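Local atomic coordinates of Abbfa_003403 (Acinetobacter baumannii, PDB entry 4ZXH), a protein that is a four-domain nonribosomal peptide synthetase whose condensation, adenylation, phosphopantetheine-bearing carrier and thioesterase domains probably activate and hold an amino acid, form a peptide bond and release the product. Residues I458-K463 with V804-M809; G465-A470 with V853-D858; L1264-D1269 with L1288-L1293. All coordinates share one frame; numbering follows the deposited sequence.

Contact 1. Residues I458-K463 with V804-M809; sequences IAPDYK and VPPGVM
Segment 458-463 is loop and runs extended past a type II beta turn, P805 to V808, and the backbones come closest at A459 and P805, whose CA atoms are 4.2 Å apart. The join belongs to the interface between the condensation and adenylation domains of the synthetase: the chain leaving helix 428-447 lies against the turn that leads into strand 809-816. G807 takes the positive-phi corner of that turn (phi 84°), and with V808 it faces L855 across the sheet as a G1 beta bulge.

Three prolines and an alanine supply most of the apolar surface. The P805 ring edge, CB and CG, lies alongside the backbone of A459, and P805 CG is 4.1 Å from A459 CB. Next to it the rings of P460 and P806 meet tip to tip, CD to CD at 3.8 Å. P805 also rests on L437 and I458 on L437 and V441, so helix 428-447 backs both segments.

Y462 supplies the polar link. Its CG stands anti to the carbonyl carbon (chi1 -65°), and the ring reaches toward V804-P806 with P460 O above one face, toward its rim. At the ring's far end the hydroxyl also meets P806 CD, while Y462 OH donates to V804 O at 2.7 Å, within the carbonyl plane and at a C=O...O angle of 145°.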
loop_
_atom_site.group_PDB
_atom_site.type_symbol
_atom_site.label_atom_id
_atom_site.label_comp_id
_atom_site.label_asym_id
_atom_site.label_seq_id
_atom_site.Cartn_x
_atom_site.Cartn_y
_atom_site.Cartn_z
ATOM N N ILE A 458 -12.199 1.120 28.691
ATOM C CA ILE A 458 -11.776 2.459 28.293
ATOM C C ILE A 458 -12.964 3.228 27.729
ATOM O O ILE A 458 -12.931 4.455 27.564
ATOM C CB ILE A 458 -10.638 2.363 27.234
ATOM C CG1 ILE A 458 -9.465 1.582 27.807
ATOM C CG2 ILE A 458 -10.146 3.714 26.793
ATOM C CD1 ILE A 458 -9.033 2.101 29.149
ATOM N N ALA A 459 -14.021 2.479 27.438
ATOM C CA ALA A 459 -15.195 3.015 26.778
ATOM C C ALA A 459 -15.825 4.108 27.616
ATOM O O ALA A 459 -15.733 4.079 28.839
ATOM C CB ALA A 459 -16.192 1.900 26.506
ATOM N N PRO A 460 -16.442 5.097 26.954
ATOM C CA PRO A 460 -17.241 6.085 27.690
ATOM C C PRO A 460 -18.397 5.378 28.376
ATOM O O PRO A 460 -18.849 4.368 27.853
ATOM C CB PRO A 460 -17.745 7.034 26.595
ATOM C CG PRO A 460 -16.870 6.755 25.379
ATOM C CD PRO A 460 -16.464 5.324 25.496
ATOM N N ASP A 461 -18.865 5.861 29.519
ATOM C CA ASP A 461 -20.026 5.229 30.131
ATOM C C ASP A 461 -21.257 5.700 29.362
ATOM O O ASP A 461 -21.670 6.855 29.473
ATOM C CB ASP A 461 -20.140 5.560 31.624
ATOM C CG ASP A 461 -21.139 4.660 32.351
ATOM O OD1 ASP A 461 -22.108 4.176 31.717
ATOM O OD2 ASP A 461 -20.953 4.432 33.566
ATOM N N TYR A 462 -21.829 4.796 28.576
ATOM C CA TYR A 462 -22.916 5.133 27.674
ATOM C C TYR A 462 -24.216 5.332 28.423
ATOM O O TYR A 462 -24.606 4.484 29.223
ATOM C CB TYR A 462 -23.075 4.041 26.630
ATOM C CG TYR A 462 -21.892 3.899 25.706
ATOM C CD1 TYR A 462 -21.638 4.855 24.724
ATOM C CD2 TYR A 462 -21.034 2.809 25.795
ATOM C CE1 TYR A 462 -20.572 4.729 23.852
ATOM C CE2 TYR A 462 -19.948 2.678 24.919
ATOM C CZ TYR A 462 -19.731 3.645 23.950
ATOM O OH TYR A 462 -18.669 3.534 23.074
ATOM N N LYS A 463 -24.893 6.442 28.136
ATOM C CA LYS A 463 -26.007 6.929 28.957
ATOM C C LYS A 463 -27.228 6.004 28.966
ATOM O O LYS A 463 -27.492 5.328 29.968
ATOM C CB LYS A 463 -26.426 8.334 28.495
ATOM N N VAL A 804 -17.978 -1.491 22.873
ATOM C CA VAL A 804 -16.640 -1.028 22.499
ATOM C C VAL A 804 -16.527 0.502 22.521
ATOM O O VAL A 804 -17.530 1.207 22.409
ATOM C CB VAL A 804 -16.237 -1.547 21.103
ATOM C CG1 VAL A 804 -16.239 -3.058 21.091
ATOM C CG2 VAL A 804 -17.154 -0.987 20.034
ATOM N N PRO A 805 -15.302 1.022 22.692
ATOM C CA PRO A 805 -15.137 2.475 22.574
ATOM C C PRO A 805 -15.295 2.889 21.119
ATOM O O PRO A 805 -15.159 2.036 20.245
ATOM C CB PRO A 805 -13.701 2.721 23.061
ATOM C CG PRO A 805 -13.236 1.420 23.654
ATOM C CD PRO A 805 -14.039 0.341 23.022
ATOM N N PRO A 806 -15.580 4.172 20.851
ATOM C CA PRO A 806 -15.632 4.576 19.439
ATOM C C PRO A 806 -14.292 4.336 18.734
ATOM O O PRO A 806 -13.249 4.329 19.396
ATOM C CB PRO A 806 -15.965 6.065 19.512
ATOM C CG PRO A 806 -16.608 6.254 20.868
ATOM C CD PRO A 806 -15.927 5.273 21.768
ATOM N N GLY A 807 -14.330 4.102 17.421
ATOM C CA GLY A 807 -13.125 3.895 16.629
ATOM C C GLY A 807 -12.602 2.468 16.663
ATOM O O GLY A 807 -11.604 2.156 16.012
ATOM N N VAL A 808 -13.287 1.604 17.409
ATOM C CA VAL A 808 -12.820 0.249 17.682
ATOM C C VAL A 808 -13.677 -0.798 16.939
ATOM O O VAL A 808 -14.843 -0.546 16.618
ATOM C CB VAL A 808 -12.837 -0.006 19.215
ATOM C CG1 VAL A 808 -12.398 -1.425 19.580
ATOM C CG2 VAL A 808 -11.977 1.020 19.928
ATOM N N MET A 809 -13.112 -1.967 16.649
ATOM C CA MET A 809 -13.890 -2.991 15.958
ATOM C C MET A 809 -14.403 -4.087 16.884
ATOM O O MET A 809 -13.784 -4.409 17.909
ATOM C CB MET A 809 -13.070 -3.594 14.820
ATOM C CG MET A 809 -12.631 -2.530 13.838
ATOM S SD MET A 809 -12.677 -3.077 12.134
ATOM C CE MET A 809 -14.308 -3.781 12.073
#

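Contact 2. Residues G465-A470 with V853-D858; sequences GIQFEA and VCLRTD
The backbones stay well apart here: the closest CA pairs are Q467 with L855 at 8.6 Å and F468 with D858 at 9.5 Å. Segment 465-470 is loop, whereas 853-858 carries the end of strand 846-855 and continues as loop after L855. The gap is bridged by side chains, with Q467, F468 and L855 all setting off toward the opposite segment.

L855 is the hub. Its CG is anti to the backbone N (chi1 176°), which sends the fork out across the gap so that each methyl finds a different neighbour. CD1 comes up to the rim of the F468 ring, near the ring plane, 3.5 Å from F468 CE2 and almost as near F468 CD2. L855 CG lies at the same edge, in plane with the ring, so the leucine abuts the phenyl group edge-on and does not cover a face.

The other methyl packs against Q467. That chain is bent at chi2 (139°), and its CB, CG and CD pass obliquely across L855 CD2; the amide end lies nearest, with Q467 NE2 3.7 Å from L855 CD2. This is van der Waals contact with a methyl; the amide nitrogen's hydrogen bond goes to V796 O.

Farther along the loop, F468 CE2 is 3.9 Å from R856 O, an oblique approach to the ring. The T857 side chain sets off away from segment 465-470 and touches helix 428-447, while L861 of strand 861-863 packs on L855 from within its own sheet.

What results is loop-on-sheet packing: the loop between helices 428-447 and 483-494 seats an aromatic edge and a glutamine stem on the end of a strand in the adenylation domain's small antiparallel sheet.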
loop_
_atom_site.group_PDB
_atom_site.type_symbol
_atom_site.label_atom_id
_atom_site.label_comp_id
_atom_site.label_asym_id
_atom_site.label_seq_id
_atom_site.Cartn_x
_atom_site.Cartn_y
_atom_site.Cartn_z
ATOM N N GLY A 465 -27.926 3.131 27.719
ATOM C CA GLY A 465 -27.617 1.779 27.282
ATOM C C GLY A 465 -27.475 1.606 25.776
ATOM O O GLY A 465 -27.952 0.620 25.217
ATOM N N ILE A 466 -26.843 2.579 25.122
ATOM C CA ILE A 466 -26.482 2.484 23.707
ATOM C C ILE A 466 -25.296 3.398 23.388
ATOM O O ILE A 466 -25.062 4.396 24.073
ATOM C CB ILE A 466 -27.658 2.843 22.774
ATOM C CG1 ILE A 466 -27.480 2.149 21.421
ATOM C CG2 ILE A 466 -27.774 4.354 22.590
ATOM C CD1 ILE A 466 -28.751 1.972 20.674
ATOM N N GLN A 467 -24.547 3.050 22.350
ATOM C CA GLN A 467 -23.322 3.754 21.997
ATOM C C GLN A 467 -23.553 5.112 21.340
ATOM O O GLN A 467 -22.801 6.055 21.590
ATOM C CB GLN A 467 -22.474 2.876 21.089
ATOM C CG GLN A 467 -21.680 1.819 21.841
ATOM C CD GLN A 467 -21.660 0.477 21.127
ATOM O OE1 GLN A 467 -22.671 0.042 20.557
ATOM N NE2 GLN A 467 -20.503 -0.184 21.149
ATOM N N PHE A 468 -24.580 5.210 20.501
ATOM C CA PHE A 468 -25.000 6.480 19.899
ATOM C C PHE A 468 -26.513 6.470 19.771
ATOM O O PHE A 468 -27.109 5.410 19.623
ATOM C CB PHE A 468 -24.321 6.695 18.542
ATOM C CG PHE A 468 -22.859 6.966 18.654
ATOM C CD1 PHE A 468 -22.395 8.220 19.035
ATOM C CD2 PHE A 468 -21.934 5.950 18.459
ATOM C CE1 PHE A 468 -21.024 8.479 19.168
ATOM C CE2 PHE A 468 -20.560 6.195 18.597
ATOM C CZ PHE A 468 -20.109 7.466 18.952
ATOM N N GLU A 469 -27.158 7.626 19.830
ATOM C CA GLU A 469 -28.615 7.605 19.773
ATOM C C GLU A 469 -29.095 7.233 18.355
ATOM O O GLU A 469 -30.205 6.731 18.170
ATOM C CB GLU A 469 -29.204 8.943 20.235
ATOM C CG GLU A 469 -30.722 8.918 20.428
ATOM C CD GLU A 469 -31.201 7.748 21.298
ATOM O OE1 GLU A 469 -30.653 7.570 22.411
ATOM O OE2 GLU A 469 -32.103 6.986 20.854
ATOM N N ALA A 470 -28.246 7.452 17.361
ATOM C CA ALA A 470 -28.566 7.063 15.992
ATOM C C ALA A 470 -28.778 5.558 15.878
ATOM O O ALA A 470 -29.617 5.104 15.097
ATOM C CB ALA A 470 -27.470 7.512 15.035
ATOM N N VAL A 853 -17.733 -5.360 12.624
ATOM C CA VAL A 853 -18.188 -3.997 12.356
ATOM C C VAL A 853 -17.353 -2.994 13.150
ATOM O O VAL A 853 -16.892 -3.284 14.260
ATOM C CB VAL A 853 -19.696 -3.854 12.699
ATOM C CG1 VAL A 853 -20.068 -2.426 13.014
ATOM C CG2 VAL A 853 -20.552 -4.382 11.554
ATOM N N CYS A 854 -17.110 -1.823 12.569
ATOM C CA CYS A 854 -16.374 -0.785 13.279
ATOM C C CYS A 854 -17.309 0.333 13.749
ATOM O O CYS A 854 -18.104 0.871 12.976
ATOM C CB CYS A 854 -15.247 -0.204 12.409
ATOM S SG CYS A 854 -14.052 0.866 13.352
ATOM N N LEU A 855 -17.221 0.660 15.035
ATOM C CA LEU A 855 -17.949 1.793 15.577
ATOM C C LEU A 855 -17.115 3.029 15.311
ATOM O O LEU A 855 -16.140 3.294 16.013
ATOM C CB LEU A 855 -18.213 1.618 17.073
ATOM C CG LEU A 855 -18.881 2.766 17.829
ATOM C CD1 LEU A 855 -20.327 2.948 17.383
ATOM C CD2 LEU A 855 -18.790 2.525 19.328
ATOM N N ARG A 856 -17.484 3.771 14.277
ATOM C CA ARG A 856 -16.735 4.958 13.910
ATOM C C ARG A 856 -16.940 6.055 14.949
ATOM O O ARG A 856 -17.950 6.076 15.664
ATOM C CB ARG A 856 -17.149 5.441 12.519
ATOM C CG ARG A 856 -16.823 4.437 11.427
ATOM C CD ARG A 856 -15.348 4.077 11.466
ATOM N NE ARG A 856 -14.902 3.275 10.326
ATOM C CZ ARG A 856 -13.622 3.026 10.064
ATOM N NH1 ARG A 856 -12.677 3.521 10.856
ATOM N NH2 ARG A 856 -13.280 2.302 9.012
ATOM N N THR A 857 -15.963 6.952 15.035
ATOM C CA THR A 857 -16.045 8.130 15.890
ATOM C C THR A 857 -17.231 8.984 15.445
ATOM O O THR A 857 -17.862 9.681 16.235
ATOM C CB THR A 857 -14.724 8.937 15.839
ATOM O OG1 THR A 857 -14.470 9.383 14.497
ATOM C CG2 THR A 857 -13.555 8.066 16.305
ATOM N N ASP A 858 -17.526 8.888 14.158
ATOM C CA ASP A 858 -18.667 9.532 13.533
ATOM C C ASP A 858 -20.000 9.152 14.195
ATOM O O ASP A 858 -20.880 9.995 14.369
ATOM C CB ASP A 858 -18.687 9.154 12.045
ATOM C CG ASP A 858 -19.400 10.169 11.197
ATOM O OD1 ASP A 858 -20.147 10.994 11.760
ATOM O OD2 ASP A 858 -19.211 10.142 9.965
#

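Contact 3. Residues L1264-D1269 with L1288-L1293; sequences LVKAKD and LTQVDL
Parallel strand pairing in the alpha/beta-hydrolase sheet of the thioesterase domain joins 1264-1267 to 1288-1293, an edge strand of the sheet within this chain. The strand axes come within 4.7 Å and cross at -27°, and the register pairs L1264 with Q1290 through to A1267 with L1293.

Five backbone hydrogen bonds form the ladder. L1264 and K1266 each use both N and O, reaching T1289, V1291 and L1293, and K1268 N extends the series past its strand to L1293 O. The straightest is L1293 N to K1266 O, 2.9 Å with an angle of 175° at the hydrogen and nearly along the C=O axis. Between the rungs, the CA groups of V1265, Q1290 and D1292 make C-H...O contacts.

Apolar packing occurs on both faces. On one, V1265 CG1 crosses obliquely against L1293 CD1 at 3.7 Å, and helix 1303-1316 covers V1291 and L1293. A1267, on the same face, touches the putative Cys-His-Asp triad. On the other, L1264 CB meets L1288 CD1 and L1264 touches W1280.

Polar groups share L1264's face. K1266 CG is anti to the backbone N (chi1 174°), and the chain, extended beyond it, runs beside Q1290 and D1292, its CD 3.6 Å from Q1290 NE2. K1266 NZ and Q1290 NE2 donate to E1276 O. Q1290 NE2 also bonds D1292 OD1 at 2.8 Å, using the carboxylate's syn lone pair.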
loop_
_atom_site.group_PDB
_atom_site.type_symbol
_atom_site.label_atom_id
_atom_site.label_comp_id
_atom_site.label_asym_id
_atom_site.label_seq_id
_atom_site.Cartn_x
_atom_site.Cartn_y
_atom_site.Cartn_z
ATOM N N LEU A 1264 45.906 -17.125 -26.502
ATOM C CA LEU A 1264 44.724 -17.571 -27.240
ATOM C C LEU A 1264 44.047 -18.753 -26.555
ATOM O O LEU A 1264 44.616 -19.842 -26.474
ATOM C CB LEU A 1264 45.092 -17.939 -28.673
ATOM C CG LEU A 1264 43.971 -18.585 -29.496
ATOM C CD1 LEU A 1264 42.823 -17.646 -29.690
ATOM C CD2 LEU A 1264 44.505 -19.053 -30.832
ATOM N N VAL A 1265 42.839 -18.526 -26.051
ATOM C CA VAL A 1265 42.068 -19.572 -25.390
ATOM C C VAL A 1265 41.116 -20.199 -26.406
ATOM O O VAL A 1265 40.202 -19.537 -26.905
ATOM C CB VAL A 1265 41.267 -19.016 -24.175
ATOM C CG1 VAL A 1265 40.428 -20.097 -23.541
ATOM C CG2 VAL A 1265 42.209 -18.412 -23.129
ATOM N N LYS A 1266 41.334 -21.465 -26.737
ATOM C CA LYS A 1266 40.515 -22.101 -27.756
ATOM C C LYS A 1266 39.430 -22.974 -27.145
ATOM O O LYS A 1266 39.680 -23.789 -26.249
ATOM C CB LYS A 1266 41.380 -22.931 -28.698
ATOM C CG LYS A 1266 40.573 -23.741 -29.691
ATOM C CD LYS A 1266 41.447 -24.300 -30.792
ATOM C CE LYS A 1266 40.657 -25.254 -31.667
ATOM N NZ LYS A 1266 41.586 -26.197 -32.377
ATOM N N ALA A 1267 38.211 -22.776 -27.622
ATOM C CA ALA A 1267 37.098 -23.642 -27.278
ATOM C C ALA A 1267 37.311 -24.995 -27.959
ATOM O O ALA A 1267 37.185 -25.100 -29.177
ATOM C CB ALA A 1267 35.787 -23.000 -27.716
ATOM N N LYS A 1268 37.654 -26.021 -27.186
ATOM C CA LYS A 1268 38.120 -27.280 -27.770
ATOM C C LYS A 1268 36.964 -28.146 -28.248
ATOM O O LYS A 1268 37.166 -29.077 -29.022
ATOM C CB LYS A 1268 38.996 -28.068 -26.779
ATOM C CG LYS A 1268 38.242 -28.930 -25.762
ATOM C CD LYS A 1268 39.205 -29.581 -24.770
ATOM C CE LYS A 1268 38.470 -30.190 -23.584
ATOM N NZ LYS A 1268 39.379 -30.473 -22.416
ATOM N N ASP A 1269 35.754 -27.825 -27.810
ATOM C CA ASP A 1269 34.588 -28.618 -28.188
ATOM C C ASP A 1269 33.822 -27.998 -29.367
ATOM O O ASP A 1269 32.740 -28.470 -29.728
ATOM C CB ASP A 1269 33.657 -28.798 -26.986
ATOM C CG ASP A 1269 34.335 -29.530 -25.816
ATOM O OD1 ASP A 1269 34.950 -30.600 -26.043
ATOM O OD2 ASP A 1269 34.261 -29.024 -24.664
ATOM N N LEU A 1288 52.920 -16.448 -29.363
ATOM C CA LEU A 1288 51.545 -16.847 -29.098
ATOM C C LEU A 1288 51.413 -18.118 -28.251
ATOM O O LEU A 1288 51.834 -19.198 -28.658
ATOM C CB LEU A 1288 50.796 -17.032 -30.412
ATOM C CG LEU A 1288 49.335 -17.440 -30.231
ATOM C CD1 LEU A 1288 48.460 -16.556 -31.071
ATOM C CD2 LEU A 1288 49.139 -18.888 -30.620
ATOM N N THR A 1289 50.790 -17.979 -27.085
ATOM C CA THR A 1289 50.535 -19.105 -26.192
ATOM C C THR A 1289 49.095 -19.593 -26.349
ATOM O O THR A 1289 48.158 -18.794 -26.244
ATOM C CB THR A 1289 50.798 -18.705 -24.726
ATOM O OG1 THR A 1289 52.127 -18.179 -24.609
ATOM C CG2 THR A 1289 50.626 -19.892 -23.787
ATOM N N GLN A 1290 48.907 -20.891 -26.596
ATOM C CA GLN A 1290 47.551 -21.432 -26.767
ATOM C C GLN A 1290 47.114 -22.431 -25.671
ATOM O O GLN A 1290 47.897 -23.268 -25.223
ATOM C CB GLN A 1290 47.427 -22.094 -28.133
ATOM C CG GLN A 1290 46.010 -22.504 -28.461
ATOM C CD GLN A 1290 45.891 -23.219 -29.788
ATOM O OE1 GLN A 1290 46.626 -22.928 -30.736
ATOM N NE2 GLN A 1290 44.957 -24.174 -29.862
ATOM N N VAL A 1291 45.856 -22.336 -25.247
ATOM C CA VAL A 1291 45.333 -23.168 -24.165
ATOM C C VAL A 1291 43.958 -23.666 -24.586
ATOM O O VAL A 1291 43.068 -22.867 -24.873
ATOM C CB VAL A 1291 45.227 -22.382 -22.806
ATOM C CG1 VAL A 1291 44.515 -23.191 -21.749
ATOM C CG2 VAL A 1291 46.588 -21.973 -22.292
ATOM N N ASP A 1292 43.787 -24.981 -24.641
ATOM C CA ASP A 1292 42.524 -25.569 -25.082
ATOM C C ASP A 1292 41.620 -25.911 -23.885
ATOM O O ASP A 1292 41.969 -26.735 -23.040
ATOM C CB ASP A 1292 42.780 -26.818 -25.945
ATOM C CG ASP A 1292 43.548 -26.504 -27.239
ATOM O OD1 ASP A 1292 43.657 -25.310 -27.603
ATOM O OD2 ASP A 1292 44.037 -27.454 -27.901
ATOM N N LEU A 1293 40.447 -25.287 -23.843
ATOM C CA LEU A 1293 39.540 -25.374 -22.706
ATOM C C LEU A 1293 38.164 -25.881 -23.120
ATOM O O LEU A 1293 37.705 -25.578 -24.207
ATOM C CB LEU A 1293 39.406 -23.995 -22.050
ATOM C CG LEU A 1293 40.637 -23.464 -21.339
ATOM C CD1 LEU A 1293 40.269 -22.248 -20.527
ATOM C CD2 LEU A 1293 41.169 -24.547 -20.443
#

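Contacts 1 and 2 form one continuous patch, their centres 8 Å apart. They draw on the same two regions: the loop between helices 428-447 and 483-494, and a small antiparallel sheet, through the turn before strand 809-816 and the end of strand 846-855. L855 ties them together, since G807 N and V808 O of contact 1 probably bond its O and N (V808 O to L855 N 3.1 Å), and Q467 packs beside V804. Contact 3 is a separate matter, an intradomain strand pair about 65 Å from contact 1 between nearest atoms, and about 66 Å from contact 2, on the opposite side of the chain's centre. It adjoins a possible catalytic triad, C1137, H1297 and D1164: A1267 N bonds D1164 OD1.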